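Local coordinates for tail spike protein (Acinetobacter phage vB_AbaP_AS12, PDB 6EU4) that probably recognises the capsular polysaccharide of its Acinetobacter host as a trimeric tailspike built around parallel beta-helices, at residues L157-R162 with V178-V183; F171-I176 with G210-L215; K167-D172 with T262-N267. All blocks are in the same frame, centred on the assembly; numbering follows the deposited sequence.

In the fold
Interactions 1 and 3 tie the region of the 161-164/167-170 hairpin to the body of the parallel beta-helix, while interaction 2 joins the chain just after that hairpin to the next coil. Interaction 2 is the core: mostly buried apolar side chains and one backbone bond link strands 175-179 and 211-212. Interaction 1 uses that same strand 175-179 further along, changing from leucine and isoleucine tips to an arginine that grips loop carbonyls near the surface. Interaction 3, partly buried, reaches a later loop, 262-267, with two bridging waters and a selenomethionine side chain. The ranges of interactions 2 and 3 overlap at 171-172, where Phe-171 bears on interaction 2 and Asp-172 accepts from the backbone of 157-162.

Interaction 1: L157-R162 with V178-V183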
loop_
_atom_site.group_PDB
_atom_site.type_symbol
_atom_site.label_atom_id
_atom_site.label_comp_id
_atom_site.label_asym_id
_atom_site.label_seq_id
_atom_site.Cartn_x
_atom_site.Cartn_y
_atom_site.Cartn_z
ATOM N N LEU A 157 -34.260 14.500 -16.408
ATOM C CA LEU A 157 -34.996 15.317 -15.456
ATOM C C LEU A 157 -35.391 16.638 -16.114
ATOM O O LEU A 157 -34.891 17.012 -17.180
ATOM C CB LEU A 157 -34.154 15.582 -14.207
ATOM C CG LEU A 157 -33.764 14.358 -13.364
ATOM C CD1 LEU A 157 -32.714 14.729 -12.320
ATOM C CD2 LEU A 157 -35.011 13.801 -12.700
ATOM N N SER A 158 -36.307 17.346 -15.465
ATOM C CA SER A 158 -36.818 18.621 -15.955
ATOM C C SER A 158 -36.718 19.684 -14.864
ATOM O O SER A 158 -37.674 20.398 -14.570
ATOM C CB SER A 158 -38.270 18.487 -16.413
ATOM O OG SER A 158 -38.411 17.467 -17.384
ATOM N N LEU A 159 -35.547 19.802 -14.245
ATOM C CA LEU A 159 -35.373 20.705 -13.111
ATOM C C LEU A 159 -34.712 22.025 -13.478
ATOM O O LEU A 159 -34.809 22.982 -12.699
ATOM C CB LEU A 159 -34.545 20.025 -12.013
ATOM C CG LEU A 159 -35.158 18.714 -11.518
ATOM C CD1 LEU A 159 -34.189 17.975 -10.573
ATOM C CD2 LEU A 159 -36.499 18.986 -10.827
ATOM N N GLY A 160 -34.042 22.102 -14.616
ATOM C CA GLY A 160 -33.543 23.376 -15.105
ATOM C C GLY A 160 -32.246 23.806 -14.433
ATOM O O GLY A 160 -31.612 23.059 -13.696
ATOM N N ASN A 161 -31.875 25.061 -14.691
ATOM C CA ASN A 161 -30.601 25.605 -14.237
ATOM C C ASN A 161 -30.668 26.046 -12.785
ATOM O O ASN A 161 -31.653 26.655 -12.353
ATOM C CB ASN A 161 -30.206 26.814 -15.097
ATOM C CG ASN A 161 -29.822 26.426 -16.509
ATOM O OD1 ASN A 161 -29.139 25.434 -16.722
ATOM N ND2 ASN A 161 -30.265 27.210 -17.482
ATOM N N ARG A 162 -29.583 25.797 -12.050
ATOM C CA ARG A 162 -29.487 26.168 -10.645
ATOM C C ARG A 162 -28.074 26.642 -10.314
ATOM O O ARG A 162 -27.090 25.974 -10.657
ATOM C CB ARG A 162 -29.869 24.977 -9.769
ATOM C CG ARG A 162 -29.678 25.193 -8.302
ATOM C CD ARG A 162 -29.912 23.888 -7.533
ATOM N NE ARG A 162 -29.306 23.956 -6.215
ATOM C CZ ARG A 162 -29.184 22.916 -5.387
ATOM N NH1 ARG A 162 -29.641 21.725 -5.740
ATOM N NH2 ARG A 162 -28.605 23.077 -4.203
ATOM N N VAL A 178 -29.225 10.224 -10.437
ATOM C CA VAL A 178 -28.547 11.514 -10.366
ATOM C C VAL A 178 -28.442 11.934 -8.906
ATOM O O VAL A 178 -29.443 11.910 -8.183
ATOM C CB VAL A 178 -29.304 12.597 -11.161
ATOM C CG1 VAL A 178 -28.564 13.944 -11.119
ATOM C CG2 VAL A 178 -29.533 12.137 -12.601
ATOM N N ALA A 179 -27.244 12.332 -8.483
ATOM C CA ALA A 179 -27.027 12.907 -7.159
ATOM C C ALA A 179 -27.127 14.425 -7.268
ATOM O O ALA A 179 -26.429 15.032 -8.084
ATOM C CB ALA A 179 -25.651 12.519 -6.612
ATOM N N ILE A 180 -27.988 15.028 -6.454
ATOM C CA ILE A 180 -28.237 16.471 -6.482
ATOM C C ILE A 180 -28.130 17.042 -5.066
ATOM O O ILE A 180 -28.811 16.548 -4.155
ATOM C CB ILE A 180 -29.625 16.783 -7.077
ATOM C CG1 ILE A 180 -29.781 16.147 -8.454
ATOM C CG2 ILE A 180 -29.875 18.297 -7.099
ATOM C CD1 ILE A 180 -31.136 16.439 -9.178
ATOM N N PRO A 181 -27.363 18.110 -4.825
ATOM C CA PRO A 181 -27.317 18.667 -3.465
ATOM C C PRO A 181 -28.670 19.219 -3.040
ATOM O O PRO A 181 -29.449 19.738 -3.848
ATOM C CB PRO A 181 -26.272 19.794 -3.563
ATOM C CG PRO A 181 -25.484 19.465 -4.802
ATOM C CD PRO A 181 -26.468 18.832 -5.737
ATOM N N ARG A 182 -28.934 19.122 -1.740
ATOM C CA ARG A 182 -30.044 19.875 -1.161
ATOM C C ARG A 182 -29.892 21.358 -1.471
ATOM O O ARG A 182 -28.785 21.867 -1.652
ATOM C CB ARG A 182 -30.093 19.677 0.350
ATOM C CG ARG A 182 -30.385 18.272 0.834
ATOM C CD ARG A 182 -30.201 18.233 2.378
ATOM N NE ARG A 182 -30.698 17.002 2.972
ATOM C CZ ARG A 182 -30.590 16.697 4.263
ATOM N NH1 ARG A 182 -29.974 17.520 5.103
ATOM N NH2 ARG A 182 -31.094 15.557 4.712
ATOM N N VAL A 183 -31.024 22.063 -1.536
ATOM C CA VAL A 183 -30.983 23.507 -1.752
ATOM C C VAL A 183 -30.242 24.158 -0.600
ATOM O O VAL A 183 -30.482 23.845 0.571
ATOM C CB VAL A 183 -32.405 24.071 -1.918
ATOM C CG1 VAL A 183 -33.041 23.512 -3.172
ATOM C CG2 VAL A 183 -33.265 23.751 -0.700
#
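A beta-hairpin excursion from the parallel beta-helix is clamped here to the chain leaving strand 175-179 of the beta-helix: the loop 157-160 and residues 161-162 run over 178-183, their end-to-end directions 36° apart. The polar half of the clamp belongs to Arg-162. Its CG is anti to the backbone N (chi1 174°) and the chain stays extended as far as NE, so the guanidinium arrives at full reach. NH1 donates to Pro-181 O at 2.8 Å in an almost straight bond, with the oxygen practically in the guanidinium plane. NH2 gives a second, more bent bond to Arg-182 O, also 2.8 Å. Both donors stand above the planes of the carbonyls they meet. Arginine suits the place because two of its nitrogens can satisfy successive carbonyls, of Pro-181 and Arg-182, in a loop, and the two bonds together fix the rotation of the group. CG1 of Val-183 lies over one guanidinium face, whereas CG2 of Ile-180 sits at the edge, 3.7 Å from NH1. The apolar half is made by branch ends. CD1 of Leu-157 meets Ile-180 CD1 tip to tip at 3.9 Å and Val-178 CG2 at 4.1 Å; Leu-159 crosses obliquely, its CD1 coming 3.7 Å from Ile-180 CD1. Ile-180 thus serves both halves, CD1 for the leucines and CG2 for the arginine. Arg-182 turns its own side chain elsewhere, to a salt bridge with Asp-146 of the second subunit. In the surrounding fold, Arg-162 pairs through its backbone with Met-169 of the partner hairpin strand, Ile-180 rests on Phe-171, and strand 175-179 runs between the parallel strands 131-133 and 211-212.

Interaction 2: F171-I176 with G210-L215; sequences FDVDAI and GLYAPL
One face of the Tyr-212 ring carries Pro-214: the CD methylene of this proline, two residues on, is laid over the ring centre, 3.7 Å above the plane. The tyrosine CB points to 171-176, and with CG anti to the backbone N (chi1 -176°) the ring runs beside Val-173 and on to Thr-262. The side chains of Val-173 and Tyr-212 cross at about a right angle, and Val-173 CG2 comes 3.5 Å from Tyr-212 CD2. That methyl occupies the crowded position between the backbone N and the carbonyl carbon. Phe-171 reaches Pro-214 in turn, CE2 lying 3.6 Å from the proline CG in an oblique approach. Proline therefore has aromatic neighbours at both CD and CG.

Beneath the rings the chain forms successive coils of the parallel beta-helix. Both segments turn a corner, at Ile-176 and at Gly-210, and strands 175-179 and 211-212 follow side by side in parallel. At this corner Ile-176 N donates to Gly-210 O at 3.2 Å, a bent bond (135°) with the donor above the carbonyl plane. Ile-176 CA and Gly-210 CA are 5.1 Å apart, about the usual rise between coils. Ala-175, with only a methyl, touches the next coil at 3.9 Å from its CB to Tyr-212 CB. Asp-172 centres an inverse gamma turn, closed by a weak bond from Val-173 N to Phe-171 O, and its carboxylate accepts from the backbone N atoms of Leu-159 and Gly-160. Ile-176, buried, packs against Phe-149 and Leu-198 of strands 148-151 and 196-200.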
loop_
_atom_site.group_PDB
_atom_site.type_symbol
_atom_site.label_atom_id
_atom_site.label_comp_id
_atom_site.label_asym_id
_atom_site.label_seq_id
_atom_site.Cartn_x
_atom_site.Cartn_y
_atom_site.Cartn_z
ATOM N N PHE A 171 -28.815 19.561 -14.114
ATOM C CA PHE A 171 -28.804 18.128 -13.881
ATOM C C PHE A 171 -29.679 17.373 -14.885
ATOM O O PHE A 171 -29.909 16.163 -14.710
ATOM C CB PHE A 171 -29.245 17.841 -12.453
ATOM C CG PHE A 171 -28.377 18.507 -11.409
ATOM C CD1 PHE A 171 -28.621 19.817 -11.029
ATOM C CD2 PHE A 171 -27.340 17.824 -10.803
ATOM C CE1 PHE A 171 -27.829 20.432 -10.082
ATOM C CE2 PHE A 171 -26.553 18.444 -9.851
ATOM C CZ PHE A 171 -26.800 19.741 -9.499
ATOM N N ASP A 172 -30.124 18.043 -15.946
ATOM C CA ASP A 172 -31.078 17.464 -16.893
ATOM C C ASP A 172 -30.331 16.709 -18.000
ATOM O O ASP A 172 -30.369 17.061 -19.185
ATOM C CB ASP A 172 -31.974 18.553 -17.475
ATOM C CG ASP A 172 -32.858 19.241 -16.412
ATOM O OD1 ASP A 172 -32.911 18.773 -15.251
ATOM O OD2 ASP A 172 -33.521 20.251 -16.751
ATOM N N VAL A 173 -29.641 15.659 -17.577
ATOM C CA VAL A 173 -28.873 14.789 -18.458
ATOM C C VAL A 173 -29.568 13.440 -18.560
ATOM O O VAL A 173 -30.414 13.076 -17.737
ATOM C CB VAL A 173 -27.421 14.599 -17.961
ATOM C CG1 VAL A 173 -26.727 15.934 -17.810
ATOM C CG2 VAL A 173 -27.384 13.870 -16.651
ATOM N N ASP A 174 -29.189 12.682 -19.591
ATOM C CA ASP A 174 -29.678 11.314 -19.757
ATOM C C ASP A 174 -28.847 10.404 -18.856
ATOM O O ASP A 174 -27.723 10.035 -19.201
ATOM C CB ASP A 174 -29.584 10.867 -21.210
ATOM C CG ASP A 174 -30.077 9.435 -21.405
ATOM O OD1 ASP A 174 -30.742 8.909 -20.486
ATOM O OD2 ASP A 174 -29.806 8.848 -22.470
ATOM N N ALA A 175 -29.409 10.066 -17.698
ATOM C CA ALA A 175 -28.778 9.235 -16.688
ATOM C C ALA A 175 -29.850 8.368 -16.045
ATOM O O ALA A 175 -31.045 8.622 -16.206
ATOM C CB ALA A 175 -28.083 10.077 -15.621
ATOM N N ILE A 176 -29.425 7.318 -15.345
ATOM C CA ILE A 176 -30.371 6.465 -14.624
ATOM C C ILE A 176 -30.648 7.018 -13.243
ATOM O O ILE A 176 -31.807 7.139 -12.825
ATOM C CB ILE A 176 -29.855 5.011 -14.544
ATOM C CG1 ILE A 176 -29.528 4.496 -15.946
ATOM C CG2 ILE A 176 -30.894 4.126 -13.876
ATOM C CD1 ILE A 176 -28.845 3.143 -15.945
ATOM N N GLY A 210 -24.856 5.932 -16.286
ATOM C CA GLY A 210 -25.431 5.168 -15.211
ATOM C C GLY A 210 -25.752 5.996 -13.977
ATOM O O GLY A 210 -26.918 6.230 -13.634
ATOM N N LEU A 211 -24.703 6.463 -13.312
ATOM C CA LEU A 211 -24.819 7.341 -12.152
ATOM C C LEU A 211 -24.136 8.655 -12.484
ATOM O O LEU A 211 -22.912 8.694 -12.650
ATOM C CB LEU A 211 -24.192 6.691 -10.922
ATOM C CG LEU A 211 -24.092 7.588 -9.688
ATOM C CD1 LEU A 211 -25.467 7.997 -9.172
ATOM C CD2 LEU A 211 -23.268 6.926 -8.575
ATOM N N TYR A 212 -24.923 9.728 -12.578
ATOM C CA TYR A 212 -24.393 11.075 -12.746
ATOM C C TYR A 212 -24.396 11.715 -11.362
ATOM O O TYR A 212 -25.454 12.049 -10.818
ATOM C CB TYR A 212 -25.196 11.895 -13.750
ATOM C CG TYR A 212 -24.573 13.253 -13.990
ATOM C CD1 TYR A 212 -23.226 13.366 -14.295
ATOM C CD2 TYR A 212 -25.312 14.420 -13.867
ATOM C CE1 TYR A 212 -22.634 14.594 -14.496
ATOM C CE2 TYR A 212 -24.727 15.662 -14.068
ATOM C CZ TYR A 212 -23.387 15.741 -14.380
ATOM O OH TYR A 212 -22.784 16.965 -14.588
ATOM N N ALA A 213 -23.216 11.866 -10.796
ATOM C CA ALA A 213 -23.049 12.321 -9.414
ATOM C C ALA A 213 -22.035 13.450 -9.410
ATOM O O ALA A 213 -20.902 13.291 -8.935
ATOM C CB ALA A 213 -22.615 11.166 -8.514
ATOM N N PRO A 214 -22.410 14.614 -9.941
ATOM C CA PRO A 214 -21.390 15.639 -10.206
ATOM C C PRO A 214 -20.713 16.140 -8.938
ATOM O O PRO A 214 -19.481 16.267 -8.913
ATOM C CB PRO A 214 -22.172 16.746 -10.922
ATOM C CG PRO A 214 -23.634 16.471 -10.627
ATOM C CD PRO A 214 -23.723 14.969 -10.496
ATOM N N LEU A 215 -21.482 16.422 -7.888
ATOM C CA LEU A 215 -20.982 17.035 -6.652
ATOM C C LEU A 215 -21.382 16.119 -5.495
ATOM O O LEU A 215 -22.549 16.115 -5.086
ATOM C CB LEU A 215 -21.553 18.448 -6.466
ATOM C CG LEU A 215 -21.466 19.406 -7.664
ATOM C CD1 LEU A 215 -22.170 20.725 -7.361
ATOM C CD2 LEU A 215 -20.018 19.663 -8.057
#

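Interaction 3: K167-D172 with T262-N267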
loop_
_atom_site.group_PDB
_atom_site.type_symbol
_atom_site.label_atom_id
_atom_site.label_comp_id
_atom_site.label_asym_id
_atom_site.label_seq_id
_atom_site.Cartn_x
_atom_site.Cartn_y
_atom_site.Cartn_z
ATOM N N LYS A 167 -21.823 28.908 -9.416
ATOM C CA LYS A 167 -21.737 28.248 -10.718
ATOM C C LYS A 167 -23.105 27.724 -11.128
ATOM O O LYS A 167 -23.814 27.109 -10.328
ATOM C CB LYS A 167 -20.732 27.078 -10.702
ATOM C CG LYS A 167 -19.336 27.472 -10.241
ATOM C CD LYS A 167 -18.705 28.469 -11.174
ATOM C CE LYS A 167 -17.248 28.721 -10.813
ATOM N NZ LYS A 167 -16.634 29.602 -11.853
ATOM N N ILE A 168 -23.468 27.943 -12.384
ATOM C CA ILE A 168 -24.761 27.487 -12.873
ATOM C C ILE A 168 -24.608 26.032 -13.290
ATOM O O ILE A 168 -23.828 25.718 -14.194
ATOM C CB ILE A 168 -25.261 28.353 -14.033
ATOM C CG1 ILE A 168 -25.506 29.762 -13.508
ATOM C CG2 ILE A 168 -26.544 27.750 -14.616
ATOM C CD1 ILE A 168 -25.956 30.795 -14.557
HETATM N N MSE A 169 -25.351 25.156 -12.624
HETATM C CA MSE A 169 -25.337 23.727 -12.873
HETATM C C MSE A 169 -26.690 23.304 -13.430
HETATM O O MSE A 169 -27.714 23.921 -13.179
HETATM C CB MSE A 169 -25.031 22.958 -11.587
HETATM C CG MSE A 169 -23.770 23.432 -10.895
HETATM SE SE MSE A 169 -22.208 22.971 -11.949
HETATM C CE MSE A 169 -22.108 21.044 -11.629
ATOM N N ASN A 170 -26.680 22.228 -14.194
ATOM C CA ASN A 170 -27.897 21.693 -14.778
ATOM C C ASN A 170 -27.802 20.180 -14.702
ATOM O O ASN A 170 -26.797 19.595 -15.112
ATOM C CB ASN A 170 -28.076 22.172 -16.214
ATOM C CG ASN A 170 -29.426 21.768 -16.802
ATOM O OD1 ASN A 170 -29.740 20.586 -16.881
ATOM N ND2 ASN A 170 -30.220 22.755 -17.210
ATOM N N PHE A 171 -28.815 19.561 -14.114
ATOM C CA PHE A 171 -28.804 18.128 -13.881
ATOM C C PHE A 171 -29.679 17.373 -14.885
ATOM O O PHE A 171 -29.909 16.163 -14.710
ATOM C CB PHE A 171 -29.245 17.841 -12.453
ATOM C CG PHE A 171 -28.377 18.507 -11.409
ATOM C CD1 PHE A 171 -28.621 19.817 -11.029
ATOM C CD2 PHE A 171 -27.340 17.824 -10.803
ATOM C CE1 PHE A 171 -27.829 20.432 -10.082
ATOM C CE2 PHE A 171 -26.553 18.444 -9.851
ATOM C CZ PHE A 171 -26.800 19.741 -9.499
ATOM N N ASP A 172 -30.124 18.043 -15.946
ATOM C CA ASP A 172 -31.078 17.464 -16.893
ATOM C C ASP A 172 -30.331 16.709 -18.000
ATOM O O ASP A 172 -30.369 17.061 -19.185
ATOM C CB ASP A 172 -31.974 18.553 -17.475
ATOM C CG ASP A 172 -32.858 19.241 -16.412
ATOM O OD1 ASP A 172 -32.911 18.773 -15.251
ATOM O OD2 ASP A 172 -33.521 20.251 -16.751
ATOM N N THR A 262 -18.701 20.961 -17.008
ATOM C CA THR A 262 -19.651 21.853 -16.339
ATOM C C THR A 262 -18.933 23.140 -15.936
ATOM O O THR A 262 -17.710 23.280 -16.076
ATOM C CB THR A 262 -20.303 21.209 -15.094
ATOM O OG1 THR A 262 -19.413 21.301 -13.960
ATOM C CG2 THR A 262 -20.679 19.753 -15.350
ATOM N N ALA A 263 -19.706 24.091 -15.398
ATOM C CA ALA A 263 -19.131 25.340 -14.915
ATOM C C ALA A 263 -18.320 25.162 -13.636
ATOM O O ALA A 263 -17.568 26.067 -13.257
ATOM C CB ALA A 263 -20.246 26.359 -14.656
ATOM N N TRP A 264 -18.470 24.037 -12.953
ATOM C CA TRP A 264 -17.777 23.812 -11.687
ATOM C C TRP A 264 -16.336 23.398 -11.945
ATOM O O TRP A 264 -16.073 22.532 -12.782
ATOM C CB TRP A 264 -18.499 22.722 -10.912
ATOM C CG TRP A 264 -18.141 22.549 -9.491
ATOM C CD1 TRP A 264 -17.070 21.858 -8.981
ATOM C CD2 TRP A 264 -18.887 23.023 -8.367
ATOM N NE1 TRP A 264 -17.109 21.884 -7.612
ATOM C CE2 TRP A 264 -18.211 22.593 -7.208
ATOM C CE3 TRP A 264 -20.064 23.769 -8.230
ATOM C CZ2 TRP A 264 -18.666 22.889 -5.930
ATOM C CZ3 TRP A 264 -20.516 24.065 -6.961
ATOM C CH2 TRP A 264 -19.816 23.623 -5.822
ATOM N N THR A 265 -15.409 24.001 -11.218
ATOM C CA THR A 265 -14.003 23.632 -11.364
ATOM C C THR A 265 -13.727 22.236 -10.809
ATOM O O THR A 265 -13.926 22.010 -9.602
ATOM C CB THR A 265 -13.140 24.659 -10.649
ATOM O OG1 THR A 265 -13.299 25.931 -11.307
ATOM C CG2 THR A 265 -11.685 24.244 -10.658
ATOM N N PRO A 266 -13.221 21.298 -11.616
ATOM C CA PRO A 266 -12.920 19.957 -11.097
ATOM C C PRO A 266 -11.931 19.977 -9.947
ATOM O O PRO A 266 -10.901 20.655 -9.983
ATOM C CB PRO A 266 -12.330 19.228 -12.307
ATOM C CG PRO A 266 -12.940 19.899 -13.466
ATOM C CD PRO A 266 -13.049 21.351 -13.078
ATOM N N ASN A 267 -12.248 19.188 -8.929
ATOM C CA ASN A 267 -11.366 18.969 -7.792
ATOM C C ASN A 267 -11.903 17.779 -7.023
ATOM O O ASN A 267 -13.115 17.649 -6.876
ATOM C CB ASN A 267 -11.307 20.196 -6.875
ATOM C CG ASN A 267 -10.244 20.065 -5.806
ATOM O OD1 ASN A 267 -10.537 19.993 -4.609
ATOM N ND2 ASN A 267 -9.002 19.999 -6.236
HETATM O O HOH W 1 -17.058 28.573 -14.655
HETATM O O HOH W 2 -22.603 23.858 -15.717
#
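Water carries the polar link, for no direct hydrogen bond joins the two segments. One water accepts from Lys-167 NZ at 3.0 Å and donates to Ala-263 O at 2.9 Å. A second donates to Ile-168 O at 2.7 Å and accepts from Ala-263 N at 2.9 Å. Both polar backbone atoms of Ala-263 are therefore engaged through solvent. Lysine suits the first site because its bend at chi2 (-63°) lays the methylenes alongside Ala-263 before the amine reaches the water.

Van der Waals contact comes from Met-169, present as selenomethionine. Its CG is anti to the carbonyl carbon, and further bends at chi2 and chi3 curl the end of the chain toward 262-264. SE makes the apolar contact, meeting Trp-264 CB at 3.9 Å with the two side chains crossing at about a right angle, while CE lies against the Thr-262 hydroxyl, 3.6 Å from OG1. A long, flexible side chain can fit such an irregular surface. The small CB of Ala-263 lets the loop come close to the strand, near Ile-168 O and Lys-167 CB.

Bonds within each segment hold the shapes. Thr-262 OG1 accepts from Trp-264 N at 3.1 Å, an ST turn, and Asn-170 OD1 accepts from Asp-172 N at 2.7 Å in the carbonyl plane, an Asx turn that shapes the chain after Asn-170. Trp-264 NE1 is hydrogen-bonded to Asp-237 OD2.

With these two turns and two waters, the loop between strands 253-257 and 268-274 of the parallel beta-helix meets the 161-164/167-170 hairpin, which projects from an earlier coil.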